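Local coordinates for protein PKS (Streptomyces albus, PDB 4OQJ) that probably catalyses the decarboxylative condensation that extends acyl chains, as a ketosynthase of the oxazolomycin polyketide pathway, at residues Q252-V264 with V369-I382. Numbering follows the deposited sequence.
Sequences QGTVIGNGVGAVV and VGHLDTAAGMAGLI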
loop_
_atom_site.group_PDB
_atom_site.type_symbol
_atom_site.label_atom_id
_atom_site.label_comp_id
_atom_site.label_asym_id
_atom_site.label_seq_id
_atom_site.Cartn_x
_atom_site.Cartn_y
_atom_site.Cartn_z
ATOM N N GLN A 252 28.263 -7.409 -15.645
ATOM C CA GLN A 252 28.870 -6.341 -14.858
ATOM C C GLN A 252 27.866 -5.256 -14.473
ATOM O O GLN A 252 28.241 -4.100 -14.284
ATOM C CB GLN A 252 30.025 -5.706 -15.625
ATOM C CG GLN A 252 31.300 -6.508 -15.634
ATOM C CD GLN A 252 32.430 -5.746 -16.314
ATOM O OE1 GLN A 252 32.392 -5.494 -17.524
ATOM N NE2 GLN A 252 33.425 -5.347 -15.532
ATOM N N GLY A 253 26.596 -5.625 -14.341
ATOM C CA GLY A 253 25.586 -4.679 -13.907
ATOM C C GLY A 253 24.647 -4.213 -15.002
ATOM O O GLY A 253 24.589 -4.787 -16.092
ATOM N N THR A 254 23.904 -3.154 -14.707
ATOM C CA THR A 254 22.759 -2.786 -15.528
ATOM C C THR A 254 22.827 -1.292 -15.818
ATOM O O THR A 254 23.826 -0.651 -15.522
ATOM C CB THR A 254 21.430 -3.181 -14.818
ATOM O OG1 THR A 254 20.316 -3.034 -15.705
ATOM C CG2 THR A 254 21.194 -2.339 -13.571
ATOM N N VAL A 255 21.783 -0.763 -16.437
ATOM C CA VAL A 255 21.655 0.665 -16.719
ATOM C C VAL A 255 20.307 1.095 -16.197
ATOM O O VAL A 255 19.309 0.426 -16.437
ATOM C CB VAL A 255 21.720 0.992 -18.220
ATOM C CG1 VAL A 255 21.771 2.502 -18.438
ATOM C CG2 VAL A 255 22.900 0.364 -18.820
ATOM N N ILE A 256 20.244 2.191 -15.497
ATOM C CA ILE A 256 19.001 2.705 -15.030
ATOM C C ILE A 256 18.173 3.143 -16.208
ATOM O O ILE A 256 18.691 3.706 -17.108
ATOM C CB ILE A 256 19.192 3.815 -14.005
ATOM C CG1 ILE A 256 18.057 3.753 -13.016
ATOM C CG2 ILE A 256 19.408 5.168 -14.645
ATOM C CD1 ILE A 256 18.139 2.470 -12.258
ATOM N N GLY A 257 16.913 2.839 -16.210
ATOM C CA GLY A 257 16.058 3.256 -17.304
ATOM C C GLY A 257 14.881 4.085 -16.860
ATOM O O GLY A 257 14.617 4.262 -15.657
ATOM N N ASN A 258 14.141 4.566 -17.848
ATOM C CA ASN A 258 13.006 5.433 -17.598
ATOM C C ASN A 258 11.777 4.870 -18.257
ATOM O O ASN A 258 11.835 4.440 -19.405
ATOM C CB ASN A 258 13.319 6.841 -18.109
ATOM C CG ASN A 258 14.540 7.431 -17.435
ATOM O OD1 ASN A 258 14.436 8.155 -16.452
ATOM N ND2 ASN A 258 15.700 7.106 -17.946
ATOM N N GLY A 259 10.663 4.847 -17.535
ATOM C CA GLY A 259 9.448 4.333 -18.124
ATOM C C GLY A 259 8.283 4.239 -17.179
ATOM O O GLY A 259 8.391 4.568 -15.993
ATOM N N VAL A 260 7.156 3.785 -17.714
ATOM C CA VAL A 260 5.900 3.778 -16.976
ATOM C C VAL A 260 5.051 2.669 -17.533
ATOM O O VAL A 260 5.077 2.415 -18.739
ATOM C CB VAL A 260 5.155 5.135 -17.078
ATOM C CG1 VAL A 260 4.904 5.516 -18.539
ATOM C CG2 VAL A 260 3.833 5.098 -16.344
ATOM N N GLY A 261 4.296 2.008 -16.659
ATOM C CA GLY A 261 3.430 0.928 -17.083
ATOM C C GLY A 261 2.267 0.769 -16.130
ATOM O O GLY A 261 2.339 1.169 -14.969
ATOM N N ALA A 262 1.192 0.185 -16.635
ATOM C CA ALA A 262 0.007 -0.098 -15.835
ATOM C C ALA A 262 -0.758 -1.300 -16.384
ATOM O O ALA A 262 -0.771 -1.562 -17.597
ATOM C CB ALA A 262 -0.900 1.129 -15.778
ATOM N N VAL A 263 -1.380 -2.041 -15.473
ATOM C CA VAL A 263 -2.306 -3.089 -15.838
ATOM C C VAL A 263 -3.649 -2.834 -15.176
ATOM O O VAL A 263 -3.721 -2.201 -14.120
ATOM C CB VAL A 263 -1.776 -4.486 -15.440
ATOM C CG1 VAL A 263 -0.483 -4.783 -16.178
ATOM C CG2 VAL A 263 -1.573 -4.586 -13.911
ATOM N N VAL A 264 -4.702 -3.328 -15.821
ATOM C CA VAL A 264 -6.069 -3.258 -15.304
ATOM C C VAL A 264 -6.495 -4.679 -14.941
ATOM O O VAL A 264 -6.418 -5.579 -15.779
ATOM C CB VAL A 264 -7.025 -2.660 -16.347
ATOM C CG1 VAL A 264 -8.467 -2.591 -15.824
ATOM C CG2 VAL A 264 -6.547 -1.290 -16.787
ATOM N N VAL A 369 15.768 -3.134 -22.009
ATOM C CA VAL A 369 15.433 -1.737 -21.721
ATOM C C VAL A 369 16.115 -1.168 -20.483
ATOM O O VAL A 369 15.862 -0.019 -20.113
ATOM C CB VAL A 369 13.894 -1.546 -21.551
ATOM C CG1 VAL A 369 13.158 -1.951 -22.814
ATOM C CG2 VAL A 369 13.364 -2.322 -20.330
ATOM N N GLY A 370 16.989 -1.954 -19.862
ATOM C CA GLY A 370 17.597 -1.578 -18.596
ATOM C C GLY A 370 16.677 -1.747 -17.395
ATOM O O GLY A 370 15.609 -2.337 -17.476
ATOM N N HIS A 371 17.119 -1.184 -16.282
ATOM C CA HIS A 371 16.502 -1.325 -14.982
ATOM C C HIS A 371 15.596 -0.129 -14.742
ATOM O O HIS A 371 16.085 0.958 -14.449
ATOM C CB HIS A 371 17.603 -1.429 -13.909
ATOM C CG HIS A 371 17.105 -1.799 -12.549
ATOM N ND1 HIS A 371 15.816 -1.559 -12.133
ATOM C CD2 HIS A 371 17.735 -2.398 -11.504
ATOM C CE1 HIS A 371 15.665 -1.990 -10.891
ATOM N NE2 HIS A 371 16.813 -2.500 -10.486
ATOM N N LEU A 372 14.281 -0.329 -14.861
ATOM C CA LEU A 372 13.317 0.775 -14.739
ATOM C C LEU A 372 12.947 1.109 -13.301
ATOM O O LEU A 372 11.960 1.813 -13.044
ATOM C CB LEU A 372 12.050 0.446 -15.543
ATOM C CG LEU A 372 12.034 0.937 -16.999
ATOM C CD1 LEU A 372 13.293 0.599 -17.701
ATOM C CD2 LEU A 372 10.856 0.357 -17.768
ATOM N N ASP A 373 13.740 0.618 -12.362
ATOM C CA ASP A 373 13.633 1.064 -10.975
ATOM C C ASP A 373 12.210 0.797 -10.440
ATOM O O ASP A 373 11.778 -0.349 -10.431
ATOM C CB ASP A 373 14.015 2.539 -10.894
ATOM C CG ASP A 373 14.292 2.998 -9.483
ATOM O OD1 ASP A 373 15.367 2.651 -8.958
ATOM O OD2 ASP A 373 13.439 3.715 -8.912
ATOM N N THR A 374 11.468 1.824 -10.029
ATOM C CA THR A 374 10.104 1.634 -9.531
ATOM C C THR A 374 9.225 0.872 -10.523
ATOM O O THR A 374 8.338 0.098 -10.129
ATOM C CB THR A 374 9.463 3.011 -9.226
ATOM O OG1 THR A 374 10.445 3.869 -8.628
ATOM C CG2 THR A 374 8.273 2.878 -8.296
ATOM N N ALA A 375 9.479 1.089 -11.809
ATOM C CA ALA A 375 8.689 0.476 -12.880
ATOM C C ALA A 375 9.260 -0.828 -13.423
ATOM O O ALA A 375 8.776 -1.345 -14.432
ATOM C CB ALA A 375 8.542 1.465 -14.028
ATOM N N ALA A 376 10.304 -1.352 -12.795
ATOM C CA ALA A 376 10.990 -2.524 -13.352
ATOM C C ALA A 376 10.047 -3.711 -13.440
ATOM O O ALA A 376 10.056 -4.446 -14.418
ATOM C CB ALA A 376 12.209 -2.881 -12.517
ATOM N N GLY A 377 9.227 -3.883 -12.408
ATOM C CA GLY A 377 8.288 -4.978 -12.365
ATOM C C GLY A 377 7.212 -4.877 -13.426
ATOM O O GLY A 377 6.683 -5.906 -13.862
HETATM N N MSE A 378 6.862 -3.658 -13.835
HETATM C CA MSE A 378 5.889 -3.491 -14.929
HETATM C C MSE A 378 6.497 -3.966 -16.244
HETATM O O MSE A 378 5.853 -4.652 -17.026
HETATM C CB MSE A 378 5.444 -2.024 -15.083
HETATM C CG MSE A 378 4.308 -1.566 -14.163
HETATM SE SE MSE A 378 2.658 -2.591 -14.412
HETATM C CE MSE A 378 2.923 -3.406 -12.766
ATOM N N ALA A 379 7.747 -3.599 -16.489
ATOM C CA ALA A 379 8.407 -4.030 -17.708
ATOM C C ALA A 379 8.493 -5.568 -17.730
ATOM O O ALA A 379 8.247 -6.201 -18.758
ATOM C CB ALA A 379 9.790 -3.398 -17.822
ATOM N N GLY A 380 8.777 -6.167 -16.582
ATOM C CA GLY A 380 8.880 -7.623 -16.485
ATOM C C GLY A 380 7.531 -8.341 -16.631
ATOM O O GLY A 380 7.425 -9.341 -17.333
ATOM N N LEU A 381 6.502 -7.829 -15.958
ATOM C CA LEU A 381 5.179 -8.444 -15.994
ATOM C C LEU A 381 4.546 -8.297 -17.375
ATOM O O LEU A 381 3.992 -9.261 -17.920
ATOM C CB LEU A 381 4.273 -7.830 -14.922
ATOM C CG LEU A 381 2.817 -8.320 -14.854
ATOM C CD1 LEU A 381 2.731 -9.835 -14.723
ATOM C CD2 LEU A 381 2.106 -7.650 -13.693
ATOM N N ILE A 382 4.647 -7.103 -17.956
ATOM C CA ILE A 382 4.034 -6.864 -19.248
ATOM C C ILE A 382 4.745 -7.670 -20.327
ATOM O O ILE A 382 4.080 -8.188 -21.196
ATOM C CB ILE A 382 3.990 -5.361 -19.597
ATOM C CG1 ILE A 382 2.956 -4.683 -18.692
ATOM C CG2 ILE A 382 3.577 -5.154 -21.064
ATOM C CD1 ILE A 382 2.919 -3.168 -18.766
#
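Ile256 and His371 form a single beta bridge, from His371 N to Val255 O (2.7 Å) and from Gly257 N to His371 O (2.7 Å), beyond which strand 259-264 runs at 56° to helix 376-382. The His371 amide approaches Val255 O nearly along its C=O axis, the Gly257 amide His371 O from above the carbonyl plane. The His371 ring, extended away from its own amide nitrogen by a chi1 of -171°, lies past Thr254, whose CG2 sits at the ring edge, 4.0 Å from CD2. Thr254 OG1 is buried against His371 CB and finds no polar partner. Asp373 N donates to His371 ND1 (3.0 Å), limiting rotation of the imidazole, while NE2 hydrogen-bonds a glycerol, probably from the crystallisation liquor. Within this thiolase-type fold, the Val-Gly-His sequence matches the ketosynthase motif supplying a histidine of the Cys-His-His active site, so His371 probably has that role. Gly257, Gly259 and Gly261 present bare backbone where a CB would run into Leu372 or Met378. Leu372 packs on the first two, CD1 3.9 Å from Gly257 CA; Ala375 CB meets Gly259 O. Selenomethionine Met378 touches Gly261 O with CG (3.5 Å) and bends at chi2 and chi3, bringing SE to 4.2 Å from Val263 CG1. Ile382 packs on Gly261 and that valine methyl, beside Cys30 of strand 23-31.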